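Local coordinates for protein PatF (Prochloron didemni, PDB 4BG2) that belongs to the cyanobactin prenyltransferase family and is probably involved in the biosynthesis of patellamides, though its own activity is not established, at residues 152-157 and 167-172; 218-223 and 241-246. All blocks are in the same frame, centred on the assembly; numbering follows the deposited sequence.

Contact 1 of 2, residues 152-157 and 167-172; sequences TALVLD and RVLLRD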
loop_
_atom_site.group_PDB
_atom_site.type_symbol
_atom_site.label_atom_id
_atom_site.label_comp_id
_atom_site.label_asym_id
_atom_site.label_seq_id
_atom_site.Cartn_x
_atom_site.Cartn_y
_atom_site.Cartn_z
ATOM N N THR A 152 -12.676 -6.518 13.642
ATOM C CA THR A 152 -12.095 -7.779 13.198
ATOM C C THR A 152 -10.592 -7.624 12.964
ATOM O O THR A 152 -9.801 -8.418 13.474
ATOM C CB THR A 152 -12.750 -8.244 11.907
ATOM O OG1 THR A 152 -14.172 -8.346 12.090
ATOM C CG2 THR A 152 -12.171 -9.593 11.470
ATOM N N ALA A 153 -10.192 -6.581 12.224
ATOM C CA ALA A 153 -8.755 -6.316 11.968
ATOM C C ALA A 153 -7.980 -6.097 13.264
ATOM O O ALA A 153 -6.879 -6.633 13.445
ATOM C CB ALA A 153 -8.581 -5.109 11.041
ATOM N N LEU A 154 -8.564 -5.310 14.165
ATOM C CA LEU A 154 -7.944 -5.005 15.453
ATOM C C LEU A 154 -7.733 -6.271 16.290
ATOM O O LEU A 154 -6.700 -6.436 16.924
ATOM C CB LEU A 154 -8.825 -4.014 16.229
ATOM C CG LEU A 154 -8.209 -3.096 17.264
ATOM C CD1 LEU A 154 -7.123 -2.207 16.692
ATOM C CD2 LEU A 154 -9.316 -2.240 17.874
ATOM N N VAL A 155 -8.722 -7.149 16.296
ATOM C CA VAL A 155 -8.596 -8.453 16.955
ATOM C C VAL A 155 -7.489 -9.299 16.336
ATOM O O VAL A 155 -6.686 -9.880 17.045
ATOM C CB VAL A 155 -9.920 -9.244 16.867
ATOM C CG1 VAL A 155 -9.705 -10.722 17.183
ATOM C CG2 VAL A 155 -10.950 -8.630 17.798
ATOM N N LEU A 156 -7.445 -9.364 15.010
ATOM C CA LEU A 156 -6.400 -10.136 14.328
ATOM C C LEU A 156 -5.030 -9.516 14.553
ATOM O O LEU A 156 -4.039 -10.230 14.627
ATOM C CB LEU A 156 -6.694 -10.242 12.825
ATOM C CG LEU A 156 -8.020 -10.910 12.457
ATOM C CD1 LEU A 156 -8.265 -10.852 10.959
ATOM C CD2 LEU A 156 -8.053 -12.344 12.987
ATOM N N ASP A 157 -4.969 -8.187 14.660
ATOM C CA ASP A 157 -3.707 -7.514 14.957
ATOM C C ASP A 157 -3.299 -7.817 16.387
ATOM O O ASP A 157 -2.131 -8.079 16.658
ATOM C CB ASP A 157 -3.850 -6.006 14.769
ATOM C CG ASP A 157 -2.659 -5.233 15.281
ATOM O OD1 ASP A 157 -1.547 -5.373 14.706
ATOM O OD2 ASP A 157 -2.833 -4.446 16.244
ATOM N N ARG A 167 -10.246 4.455 19.430
ATOM C CA ARG A 167 -11.351 5.138 18.747
ATOM C C ARG A 167 -10.959 5.622 17.354
ATOM O O ARG A 167 -11.742 5.506 16.424
ATOM C CB ARG A 167 -11.883 6.314 19.591
ATOM C CG ARG A 167 -12.489 5.874 20.925
ATOM C CD ARG A 167 -13.741 5.010 20.751
ATOM N NE ARG A 167 -14.833 5.774 20.139
ATOM C CZ ARG A 167 -15.860 5.251 19.469
ATOM N NH1 ARG A 167 -15.964 3.931 19.294
ATOM N NH2 ARG A 167 -16.786 6.059 18.955
ATOM N N VAL A 168 -9.758 6.171 17.213
ATOM C CA VAL A 168 -9.264 6.540 15.889
ATOM C C VAL A 168 -9.276 5.321 14.968
ATOM O O VAL A 168 -9.726 5.400 13.821
ATOM C CB VAL A 168 -7.843 7.141 15.938
ATOM C CG1 VAL A 168 -7.313 7.356 14.541
ATOM C CG2 VAL A 168 -7.825 8.466 16.727
ATOM N N LEU A 169 -8.765 4.201 15.459
ATOM C CA LEU A 169 -8.702 2.973 14.646
ATOM C C LEU A 169 -10.102 2.420 14.356
ATOM O O LEU A 169 -10.386 1.995 13.244
ATOM C CB LEU A 169 -7.845 1.907 15.344
ATOM C CG LEU A 169 -6.410 2.324 15.605
ATOM C CD1 LEU A 169 -5.627 1.245 16.318
ATOM C CD2 LEU A 169 -5.710 2.721 14.312
ATOM N N LEU A 170 -10.975 2.421 15.357
ATOM C CA LEU A 170 -12.319 1.856 15.174
ATOM C C LEU A 170 -13.175 2.709 14.225
ATOM O O LEU A 170 -13.999 2.167 13.489
ATOM C CB LEU A 170 -13.038 1.704 16.521
ATOM C CG LEU A 170 -12.656 0.533 17.434
ATOM C CD1 LEU A 170 -13.447 0.600 18.736
ATOM C CD2 LEU A 170 -12.894 -0.799 16.735
ATOM N N ARG A 171 -12.974 4.030 14.233
ATOM C CA ARG A 171 -13.831 4.953 13.489
ATOM C C ARG A 171 -13.273 5.404 12.130
ATOM O O ARG A 171 -14.041 5.545 11.190
ATOM C CB ARG A 171 -14.133 6.201 14.322
ATOM C CG ARG A 171 -14.902 5.969 15.625
ATOM C CD ARG A 171 -16.255 5.297 15.433
ATOM N NE ARG A 171 -17.045 5.905 14.354
ATOM C CZ ARG A 171 -18.200 5.417 13.889
ATOM N NH1 ARG A 171 -18.733 4.315 14.406
ATOM N NH2 ARG A 171 -18.832 6.037 12.902
ATOM N N ASP A 172 -11.961 5.624 12.008
ATOM C CA ASP A 172 -11.388 6.218 10.782
ATOM C C ASP A 172 -10.572 5.269 9.884
ATOM O O ASP A 172 -10.035 5.702 8.856
ATOM C CB ASP A 172 -10.545 7.439 11.151
ATOM C CG ASP A 172 -11.400 8.617 11.661
ATOM O OD1 ASP A 172 -12.659 8.575 11.554
ATOM O OD2 ASP A 172 -10.805 9.592 12.163
#

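Contact 2 of 2, residues 218-223 and 241-246; sequences RKVNSI and PILFFY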
loop_
_atom_site.group_PDB
_atom_site.type_symbol
_atom_site.label_atom_id
_atom_site.label_comp_id
_atom_site.label_asym_id
_atom_site.label_seq_id
_atom_site.Cartn_x
_atom_site.Cartn_y
_atom_site.Cartn_z
ATOM N N ARG A 218 5.202 18.778 15.580
ATOM C CA ARG A 218 4.903 19.992 14.830
ATOM C C ARG A 218 5.190 19.794 13.347
ATOM O O ARG A 218 4.452 20.267 12.490
ATOM C CB ARG A 218 5.697 21.176 15.393
ATOM C CG ARG A 218 5.224 21.550 16.794
ATOM C CD ARG A 218 5.910 22.784 17.335
ATOM N NE ARG A 218 7.313 22.529 17.698
ATOM C CZ ARG A 218 7.863 22.765 18.891
ATOM N NH1 ARG A 218 7.154 23.272 19.899
ATOM N NH2 ARG A 218 9.151 22.497 19.079
ATOM N N LYS A 219 6.249 19.057 13.042
ATOM C CA LYS A 219 6.607 18.810 11.652
ATOM C C LYS A 219 5.503 18.008 10.931
ATOM O O LYS A 219 5.139 18.338 9.798
ATOM C CB LYS A 219 7.969 18.109 11.569
ATOM C CG LYS A 219 8.344 17.656 10.167
ATOM C CD LYS A 219 9.443 18.506 9.564
ATOM C CE LYS A 219 9.419 18.445 8.037
ATOM N NZ LYS A 219 8.129 18.763 7.333
ATOM N N VAL A 220 4.971 16.983 11.591
ATOM C CA VAL A 220 3.796 16.261 11.069
ATOM C C VAL A 220 2.588 17.173 10.906
ATOM O O VAL A 220 1.980 17.224 9.829
ATOM C CB VAL A 220 3.391 15.075 11.968
ATOM C CG1 VAL A 220 2.021 14.530 11.561
ATOM C CG2 VAL A 220 4.431 13.972 11.845
ATOM N N ASN A 221 2.269 17.922 11.955
ATOM C CA ASN A 221 1.154 18.869 11.902
ATOM C C ASN A 221 1.276 19.934 10.831
ATOM O O ASN A 221 0.266 20.352 10.277
ATOM C CB ASN A 221 0.880 19.495 13.273
ATOM C CG ASN A 221 -0.021 18.608 14.116
ATOM O OD1 ASN A 221 -1.248 18.605 13.929
ATOM N ND2 ASN A 221 0.582 17.792 14.988
ATOM N N SER A 222 2.499 20.325 10.487
ATOM C CA SER A 222 2.688 21.382 9.500
ATOM C C SER A 222 2.523 20.929 8.060
ATOM O O SER A 222 2.316 21.770 7.199
ATOM C CB SER A 222 4.043 22.065 9.674
ATOM O OG SER A 222 5.061 21.283 9.100
ATOM N N ILE A 223 2.606 19.618 7.798
ATOM C CA ILE A 223 2.509 19.091 6.426
ATOM C C ILE A 223 1.302 18.194 6.144
ATOM O O ILE A 223 0.955 18.004 4.998
ATOM C CB ILE A 223 3.781 18.311 5.987
ATOM C CG1 ILE A 223 4.037 17.136 6.927
ATOM C CG2 ILE A 223 4.982 19.265 5.916
ATOM C CD1 ILE A 223 5.135 16.188 6.484
ATOM N N PRO A 241 3.561 4.341 14.363
ATOM C CA PRO A 241 2.933 4.229 13.073
ATOM C C PRO A 241 3.824 4.685 11.923
ATOM O O PRO A 241 4.673 5.549 12.102
ATOM C CB PRO A 241 1.729 5.172 13.191
ATOM C CG PRO A 241 2.103 6.170 14.267
ATOM C CD PRO A 241 2.898 5.352 15.231
ATOM N N ILE A 242 3.554 4.173 10.738
ATOM C CA ILE A 242 4.095 4.729 9.518
ATOM C C ILE A 242 3.061 5.682 8.928
ATOM O O ILE A 242 1.887 5.351 8.835
ATOM C CB ILE A 242 4.555 3.627 8.542
ATOM C CG1 ILE A 242 5.146 4.242 7.280
ATOM C CG2 ILE A 242 3.422 2.681 8.178
ATOM C CD1 ILE A 242 6.057 3.285 6.565
ATOM N N LEU A 243 3.494 6.911 8.644
ATOM C CA LEU A 243 2.609 7.974 8.200
ATOM C C LEU A 243 2.697 8.046 6.717
ATOM O O LEU A 243 3.770 7.887 6.177
ATOM C CB LEU A 243 3.002 9.339 8.807
ATOM C CG LEU A 243 3.251 9.385 10.313
ATOM C CD1 LEU A 243 3.574 10.811 10.782
ATOM C CD2 LEU A 243 2.052 8.846 11.092
ATOM N N PHE A 244 1.575 8.274 6.051
ATOM C CA PHE A 244 1.540 8.347 4.609
ATOM C C PHE A 244 1.023 9.737 4.266
ATOM O O PHE A 244 -0.001 10.148 4.786
ATOM C CB PHE A 244 0.555 7.318 4.022
ATOM C CG PHE A 244 1.133 5.974 3.764
ATOM C CD1 PHE A 244 1.562 5.162 4.812
ATOM C CD2 PHE A 244 1.143 5.438 2.460
ATOM C CE1 PHE A 244 2.061 3.871 4.551
ATOM C CE2 PHE A 244 1.623 4.166 2.213
ATOM C CZ PHE A 244 2.080 3.376 3.262
ATOM N N PHE A 245 1.697 10.403 3.335
ATOM C CA PHE A 245 1.283 11.708 2.843
ATOM C C PHE A 245 1.046 11.604 1.336
ATOM O O PHE A 245 2.011 11.489 0.598
ATOM C CB PHE A 245 2.373 12.730 3.144
ATOM C CG PHE A 245 2.752 12.786 4.591
ATOM C CD1 PHE A 245 2.024 13.575 5.479
ATOM C CD2 PHE A 245 3.811 12.045 5.070
ATOM C CE1 PHE A 245 2.366 13.625 6.815
ATOM C CE2 PHE A 245 4.155 12.084 6.401
ATOM C CZ PHE A 245 3.431 12.870 7.280
ATOM N N TYR A 246 -0.223 11.652 0.905
ATOM C CA TYR A 246 -0.608 11.508 -0.505
ATOM C C TYR A 246 -0.724 12.864 -1.209
ATOM O O TYR A 246 -1.370 13.772 -0.709
ATOM C CB TYR A 246 -1.925 10.709 -0.653
ATOM C CG TYR A 246 -1.722 9.170 -0.770
ATOM C CD1 TYR A 246 -1.521 8.577 -2.035
ATOM C CD2 TYR A 246 -1.733 8.329 0.336
ATOM C CE1 TYR A 246 -1.330 7.200 -2.183
ATOM C CE2 TYR A 246 -1.540 6.938 0.195
ATOM C CZ TYR A 246 -1.328 6.385 -1.070
ATOM O OH TYR A 246 -1.125 5.012 -1.268
#

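Contact 1 of 2, residues 152-157 and 167-172
Leu154 meets two neighbours of the facing helix with its two methyl groups, a small worked example of how one forked side chain can engage a pair of consecutive residues. Its CD1 lies 3.8 Å from CD1 of Leu169, while its CD2 lies 4.0 Å from CD2 of Leu170. With CG swung roughly opposite the backbone N (chi1 -154°), the isobutyl group of Leu154 reaches across the gap, and each of the two partner side chains crosses it at about a right angle. Leu169 leans into the contact from its CB onward. Leu170 does not start out facing the other helix, yet its far end comes round to close the second branch. The backbones stay well apart, the nearest CA atoms, those of Leu154 and Leu169, being 8.1 Å from one another; no hydrogen bond spans the gap, and methyl-to-methyl contact carries it all.

Farther out, Tyr161 from the connecting loop touches both Leu154 and Leu169. Asp157 appears to position that loop, since its OD2 accepts from the Tyr161 hydroxyl and the Gly159 backbone NH, and its OD1 is bound by Lys236 N and Ser235 OG. Leu190 and Pro192 of strand 186-194 form the floor, beneath Leu154 and Leu169 respectively. The arrangement is thus a helix-loop-helix, helix 147-157 against helix 163-172, laid on strand 186-194 of the antiparallel barrel, as expected for the outer helical layer of the ABBA prenyltransferase barrel, in which helices surround a closed sheet.

Contact 2 of 2, residues 218-223 and 241-246
Val220 and Ile223, one helical turn apart, press against Leu243 and Phe245, which lie two apart on the same face of strand 242-247 in the closed antiparallel barrel, the PT barrel of ABBA prenyltransferases. Here two residues three apart on the helix each take one of two strand residues on the same face. The tight end is the aliphatic one. Val220 and Leu243 reach toward each other tip to tip, and CG2 of Val220 stands only 3.4 Å from CD1 of Leu243, closer than carbons usually pack. At the other end Ile223 lays its terminal methyl over one face of the Phe245 ring in a CH-pi contact, with CD1 4.0 Å from the ring centroid, 20° off the normal and displaced toward the rim. Placing CG1 of Ile223 between the backbone N and the carbonyl carbon (chi1 59°) directs the ethyl arm at the aromatic ring, where CD1 is 3.8 Å from both CE1 and CZ of Phe245.

Leu288 of helix 285-288 touches Val220, Ile223 and Phe245, and the Phe230 ring meets that of Phe245. On the opposite face of the strand Phe244 and Tyr246 turn into the barrel, where Tyr246 OH bonds Glu51.

The outer face of the short helix is looser: Arg218 and Ser222 are exposed there, and the amine of Lys219 makes a weak hydrogen bond to Tyr256 O. Ser222 nonetheless folds back on the helix, its OG donating to Lys219 O at 3.0 Å from a position tilted 31° out of the carbonyl plane.

How the contacts relate
Followed from the N terminus, the two contacts come in series, neither nested nor crossed. Contact 1 closes the short loop between helices 147-157 and 163-172, after which the chain runs through the hairpin of strands 173-181 and 186-194. Helix 206-215 then leads to the helix of contact 2, which closes round strand 229-233 and the loop into strand 242-247. The centres are 20 Å apart and the nearest atoms about 8 Å, without touching. Other residues bridge the interval: helix 206-215 packs on Val168 and accepts a bond from Asn221, and Phe234 touches both Leu169 and Pro241. Contact 1 joins two outer helices to each other, and contact 2 seats a later helix on a barrel strand.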